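Local coordinates for vacuolar aminopeptidase 1 (Saccharomyces cerevisiae, PDB 5JGF), which removes amino acids, preferably neutral or hydrophobic ones, from the N-termini of peptides in the vacuole and is the major cargo of the cytoplasm-to-vacuole targeting pathway, at residues Arg130-Lys143 with Glu232-Gln244. Numbering follows the deposited sequence.
Sequences RDLGIGGRLLYKKK and ELIQMDLDLFDVQ
The carboxylate of Glu-232 is gripped through both oxygens: Lys-142 NZ makes a salt bridge with it, the hydrogen bond taking the syn lone pair of OE1 (2.8 Å), and Lys-143 N meets the anti lone pair of OE2 (2.7 Å). Bends at chi2 and chi3 (-55° and -63°) bring the Lys-142 chain back so that NZ reaches OE1. With an alanine here instead of Glu-232, the Lys-142 ammonium is likely to lose its mate and the Lys-143 amide its acceptor. Next to this grip, Leu-139 O accepts from Ile-234 N (2.9 Å) and, weakly, from Gln-235 N, a classic beta bulge between 132-140 and 233-242, adjacent strands of a six-stranded antiparallel sheet, flanked by 149-154 and 96-99 respectively. Farther along, one face of the Phe-241 ring covers Gly-133, whose O stands 3.8 Å above the ring centre, while Gly-135 CA lies at its edge. On the other face of the sheet, Leu-138 CD2 presses tightly on Met-236 CB (3.4 Å), and Ile-134 CD1 meets Leu-238 CD1 (3.8 Å), with helix 216-226 packed against Ile-134 and Leu-138. At the far end a water joins Arg-130 NH1 to Asp-242 OD2 and Gln-244 OE1; Arg-130 NE bonds Leu-126 O, while Asp-131 forms a salt bridge with Arg-441 of a neighbouring subunit.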
loop_
_atom_site.group_PDB
_atom_site.type_symbol
_atom_site.label_atom_id
_atom_site.label_comp_id
_atom_site.label_asym_id
_atom_site.label_seq_id
_atom_site.Cartn_x
_atom_site.Cartn_y
_atom_site.Cartn_z
ATOM N N ARG D 130 -20.675 2.089 32.555
ATOM C CA ARG D 130 -20.340 1.862 33.956
ATOM C C ARG D 130 -21.113 2.929 34.738
ATOM O O ARG D 130 -21.218 4.073 34.287
ATOM C CB ARG D 130 -18.834 2.045 34.175
ATOM C CG ARG D 130 -17.955 1.066 33.390
ATOM C CD ARG D 130 -17.893 -0.309 34.046
ATOM N NE ARG D 130 -17.020 -1.216 33.303
ATOM C CZ ARG D 130 -16.606 -2.398 33.749
ATOM N NH1 ARG D 130 -16.981 -2.833 34.948
ATOM N NH2 ARG D 130 -15.805 -3.143 33.001
ATOM N N ASP D 131 -21.665 2.557 35.891
ATOM C CA ASP D 131 -22.423 3.492 36.726
ATOM C C ASP D 131 -21.433 4.430 37.410
ATOM O O ASP D 131 -20.659 3.998 38.265
ATOM C CB ASP D 131 -23.209 2.732 37.798
ATOM C CG ASP D 131 -24.335 1.882 37.227
ATOM O OD1 ASP D 131 -24.383 1.668 35.995
ATOM O OD2 ASP D 131 -25.173 1.417 38.027
ATOM N N LEU D 132 -21.471 5.711 37.053
ATOM C CA LEU D 132 -20.533 6.674 37.619
ATOM C C LEU D 132 -21.101 7.651 38.640
ATOM O O LEU D 132 -22.080 8.347 38.376
ATOM C CB LEU D 132 -19.879 7.481 36.492
ATOM C CG LEU D 132 -19.208 6.671 35.377
ATOM C CD1 LEU D 132 -18.604 7.630 34.351
ATOM C CD2 LEU D 132 -18.126 5.761 35.965
ATOM N N GLY D 133 -20.461 7.701 39.804
ATOM C CA GLY D 133 -20.876 8.629 40.837
ATOM C C GLY D 133 -19.971 9.838 40.717
ATOM O O GLY D 133 -19.022 9.834 39.926
ATOM N N ILE D 134 -20.253 10.882 41.485
ATOM C CA ILE D 134 -19.430 12.081 41.450
ATOM C C ILE D 134 -19.015 12.413 42.876
ATOM O O ILE D 134 -19.769 12.181 43.819
ATOM C CB ILE D 134 -20.196 13.271 40.819
ATOM C CG1 ILE D 134 -19.264 14.477 40.679
ATOM C CG2 ILE D 134 -21.438 13.610 41.657
ATOM C CD1 ILE D 134 -19.837 15.592 39.802
ATOM N N GLY D 135 -17.807 12.933 43.039
ATOM C CA GLY D 135 -17.346 13.259 44.374
ATOM C C GLY D 135 -16.028 13.986 44.348
ATOM O O GLY D 135 -15.372 14.068 43.310
ATOM N N GLY D 136 -15.630 14.517 45.497
ATOM C CA GLY D 136 -14.377 15.235 45.552
ATOM C C GLY D 136 -14.399 16.385 46.531
ATOM O O GLY D 136 -15.205 16.415 47.465
ATOM N N ARG D 137 -13.516 17.347 46.294
ATOM C CA ARG D 137 -13.375 18.505 47.162
ATOM C C ARG D 137 -14.081 19.761 46.671
ATOM O O ARG D 137 -13.986 20.128 45.499
ATOM C CB ARG D 137 -11.886 18.802 47.347
ATOM C CG ARG D 137 -11.570 19.922 48.320
ATOM C CD ARG D 137 -10.071 20.174 48.367
ATOM N NE ARG D 137 -9.692 20.946 49.543
ATOM C CZ ARG D 137 -8.447 21.309 49.833
ATOM N NH1 ARG D 137 -8.202 22.010 50.932
ATOM N NH2 ARG D 137 -7.450 20.976 49.028
ATOM N N LEU D 138 -14.800 20.411 47.579
ATOM C CA LEU D 138 -15.488 21.657 47.264
ATOM C C LEU D 138 -14.861 22.738 48.127
ATOM O O LEU D 138 -14.593 22.510 49.306
ATOM C CB LEU D 138 -16.976 21.587 47.615
ATOM C CG LEU D 138 -17.910 20.621 46.893
ATOM C CD1 LEU D 138 -19.338 20.896 47.357
ATOM C CD2 LEU D 138 -17.803 20.799 45.382
ATOM N N LEU D 139 -14.605 23.899 47.538
ATOM C CA LEU D 139 -14.061 25.017 48.300
ATOM C C LEU D 139 -15.210 26.008 48.396
ATOM O O LEU D 139 -15.845 26.326 47.390
ATOM C CB LEU D 139 -12.870 25.658 47.581
ATOM C CG LEU D 139 -11.590 24.826 47.461
ATOM C CD1 LEU D 139 -10.498 25.668 46.811
ATOM C CD2 LEU D 139 -11.144 24.358 48.842
ATOM N N TYR D 140 -15.501 26.477 49.603
ATOM C CA TYR D 140 -16.594 27.421 49.773
ATOM C C TYR D 140 -16.270 28.519 50.774
ATOM O O TYR D 140 -15.295 28.439 51.521
ATOM C CB TYR D 140 -17.869 26.689 50.212
ATOM C CG TYR D 140 -17.798 26.074 51.593
ATOM C CD1 TYR D 140 -17.186 24.838 51.803
ATOM C CD2 TYR D 140 -18.341 26.736 52.695
ATOM C CE1 TYR D 140 -17.118 24.274 53.077
ATOM C CE2 TYR D 140 -18.276 26.183 53.972
ATOM C CZ TYR D 140 -17.667 24.954 54.157
ATOM O OH TYR D 140 -17.610 24.407 55.419
ATOM N N LYS D 141 -17.105 29.550 50.774
ATOM C CA LYS D 141 -16.938 30.685 51.668
ATOM C C LYS D 141 -18.313 31.036 52.217
ATOM O O LYS D 141 -19.180 31.503 51.480
ATOM C CB LYS D 141 -16.345 31.863 50.891
ATOM C CG LYS D 141 -16.141 33.137 51.689
ATOM C CD LYS D 141 -15.189 34.082 50.965
ATOM C CE LYS D 141 -15.699 34.459 49.582
ATOM N NZ LYS D 141 -14.727 35.321 48.853
ATOM N N LYS D 142 -18.516 30.788 53.508
ATOM C CA LYS D 142 -19.801 31.076 54.133
ATOM C C LYS D 142 -20.184 32.536 53.946
ATOM O O LYS D 142 -19.353 33.433 54.097
ATOM C CB LYS D 142 -19.767 30.732 55.627
ATOM C CG LYS D 142 -19.671 29.235 55.930
ATOM C CD LYS D 142 -20.787 28.433 55.251
ATOM C CE LYS D 142 -22.174 28.821 55.751
ATOM N NZ LYS D 142 -23.250 28.044 55.063
ATOM N N LYS D 143 -21.448 32.760 53.604
ATOM C CA LYS D 143 -21.970 34.100 53.384
ATOM C C LYS D 143 -21.626 35.020 54.552
ATOM O O LYS D 143 -21.761 34.641 55.714
ATOM C CB LYS D 143 -23.490 34.039 53.194
ATOM C CG LYS D 143 -24.141 35.377 52.891
ATOM C CD LYS D 143 -25.625 35.214 52.592
ATOM C CE LYS D 143 -26.271 36.551 52.257
ATOM N NZ LYS D 143 -27.702 36.404 51.867
ATOM N N GLU D 232 -22.246 30.215 48.061
ATOM C CA GLU D 232 -21.019 30.039 48.826
ATOM C C GLU D 232 -19.943 29.213 48.121
ATOM O O GLU D 232 -18.791 29.200 48.551
ATOM C CB GLU D 232 -21.356 29.427 50.188
ATOM C CG GLU D 232 -22.417 30.225 50.941
ATOM C CD GLU D 232 -22.780 29.622 52.284
ATOM O OE1 GLU D 232 -23.141 28.428 52.328
ATOM O OE2 GLU D 232 -22.715 30.351 53.297
ATOM N N LEU D 233 -20.311 28.530 47.042
ATOM C CA LEU D 233 -19.347 27.717 46.301
ATOM C C LEU D 233 -18.386 28.599 45.504
ATOM O O LEU D 233 -18.820 29.461 44.739
ATOM C CB LEU D 233 -20.075 26.771 45.344
ATOM C CG LEU D 233 -21.068 25.766 45.938
ATOM C CD1 LEU D 233 -21.723 24.988 44.805
ATOM C CD2 LEU D 233 -20.356 24.818 46.896
ATOM N N ILE D 234 -17.082 28.378 45.682
ATOM C CA ILE D 234 -16.062 29.153 44.969
ATOM C C ILE D 234 -15.264 28.348 43.943
ATOM O O ILE D 234 -14.869 28.882 42.909
ATOM C CB ILE D 234 -15.071 29.818 45.958
ATOM C CG1 ILE D 234 -15.621 31.174 46.391
ATOM C CG2 ILE D 234 -13.706 30.006 45.318
ATOM C CD1 ILE D 234 -16.160 31.171 47.775
ATOM N N GLN D 235 -15.013 27.076 44.242
ATOM C CA GLN D 235 -14.274 26.195 43.335
ATOM C C GLN D 235 -14.481 24.738 43.722
ATOM O O GLN D 235 -14.994 24.438 44.799
ATOM C CB GLN D 235 -12.771 26.503 43.358
ATOM C CG GLN D 235 -12.274 27.345 42.183
ATOM C CD GLN D 235 -12.731 26.801 40.839
ATOM O OE1 GLN D 235 -12.947 25.597 40.684
ATOM N NE2 GLN D 235 -12.871 27.684 39.857
ATOM N N MET D 236 -14.087 23.831 42.835
ATOM C CA MET D 236 -14.227 22.411 43.115
ATOM C C MET D 236 -13.314 21.547 42.263
ATOM O O MET D 236 -12.916 21.930 41.164
ATOM C CB MET D 236 -15.684 21.971 42.940
ATOM C CG MET D 236 -16.351 22.477 41.685
ATOM S SD MET D 236 -18.106 22.024 41.620
ATOM C CE MET D 236 -18.151 21.292 40.004
ATOM N N ASP D 237 -12.970 20.387 42.808
ATOM C CA ASP D 237 -12.108 19.408 42.155
ATOM C C ASP D 237 -12.863 18.099 42.343
ATOM O O ASP D 237 -12.711 17.425 43.362
ATOM C CB ASP D 237 -10.749 19.355 42.863
ATOM C CG ASP D 237 -9.783 18.374 42.220
ATOM O OD1 ASP D 237 -10.182 17.665 41.272
ATOM O OD2 ASP D 237 -8.618 18.307 42.674
ATOM N N LEU D 238 -13.694 17.756 41.362
ATOM C CA LEU D 238 -14.510 16.548 41.434
ATOM C C LEU D 238 -14.125 15.482 40.413
ATOM O O LEU D 238 -13.687 15.800 39.307
ATOM C CB LEU D 238 -15.989 16.909 41.242
ATOM C CG LEU D 238 -16.552 18.013 42.146
ATOM C CD1 LEU D 238 -18.034 18.227 41.840
ATOM C CD2 LEU D 238 -16.357 17.630 43.607
ATOM N N ASP D 239 -14.299 14.222 40.810
ATOM C CA ASP D 239 -14.012 13.058 39.972
ATOM C C ASP D 239 -15.325 12.376 39.628
ATOM O O ASP D 239 -16.349 12.598 40.279
ATOM C CB ASP D 239 -13.242 11.963 40.723
ATOM C CG ASP D 239 -11.861 12.366 41.163
ATOM O OD1 ASP D 239 -11.208 11.496 41.774
ATOM O OD2 ASP D 239 -11.425 13.503 40.913
ATOM N N LEU D 240 -15.264 11.525 38.610
ATOM C CA LEU D 240 -16.379 10.672 38.233
ATOM C C LEU D 240 -15.715 9.320 38.453
ATOM O O LEU D 240 -14.576 9.111 38.027
ATOM C CB LEU D 240 -16.772 10.835 36.766
ATOM C CG LEU D 240 -17.585 12.076 36.411
ATOM C CD1 LEU D 240 -18.127 11.899 34.995
ATOM C CD2 LEU D 240 -18.747 12.255 37.398
ATOM N N PHE D 241 -16.406 8.409 39.130
ATOM C CA PHE D 241 -15.832 7.103 39.430
ATOM C C PHE D 241 -16.901 6.020 39.461
ATOM O O PHE D 241 -18.086 6.313 39.593
ATOM C CB PHE D 241 -15.145 7.177 40.792
ATOM C CG PHE D 241 -15.993 7.830 41.846
ATOM C CD1 PHE D 241 -17.031 7.131 42.458
ATOM C CD2 PHE D 241 -15.797 9.167 42.178
ATOM C CE1 PHE D 241 -17.868 7.758 43.388
ATOM C CE2 PHE D 241 -16.626 9.805 43.106
ATOM C CZ PHE D 241 -17.664 9.099 43.711
ATOM N N ASP D 242 -16.465 4.767 39.349
ATOM C CA ASP D 242 -17.375 3.622 39.368
ATOM C C ASP D 242 -17.937 3.458 40.781
ATOM O O ASP D 242 -17.176 3.375 41.746
ATOM C CB ASP D 242 -16.617 2.344 38.976
ATOM C CG ASP D 242 -17.544 1.189 38.640
ATOM O OD1 ASP D 242 -18.696 1.174 39.121
ATOM O OD2 ASP D 242 -17.113 0.282 37.900
ATOM N N VAL D 243 -19.262 3.412 40.903
ATOM C CA VAL D 243 -19.893 3.250 42.210
ATOM C C VAL D 243 -20.207 1.799 42.551
ATOM O O VAL D 243 -20.841 1.532 43.571
ATOM C CB VAL D 243 -21.215 4.050 42.324
ATOM C CG1 VAL D 243 -20.937 5.533 42.235
ATOM C CG2 VAL D 243 -22.186 3.612 41.240
ATOM N N GLN D 244 -19.786 0.857 41.709
ATOM C CA GLN D 244 -20.062 -0.545 42.009
ATOM C C GLN D 244 -19.153 -1.016 43.139
ATOM O O GLN D 244 -17.929 -1.032 43.008
ATOM C CB GLN D 244 -19.857 -1.434 40.779
ATOM C CG GLN D 244 -20.159 -2.911 41.057
ATOM C CD GLN D 244 -19.986 -3.796 39.833
ATOM O OE1 GLN D 244 -19.200 -3.489 38.938
ATOM N NE2 GLN D 244 -20.705 -4.916 39.804
HETATM O O HOH W 1 -18.550 -1.666 37.011
HETATM O O HOH W 2 -20.927 0.495 37.780
#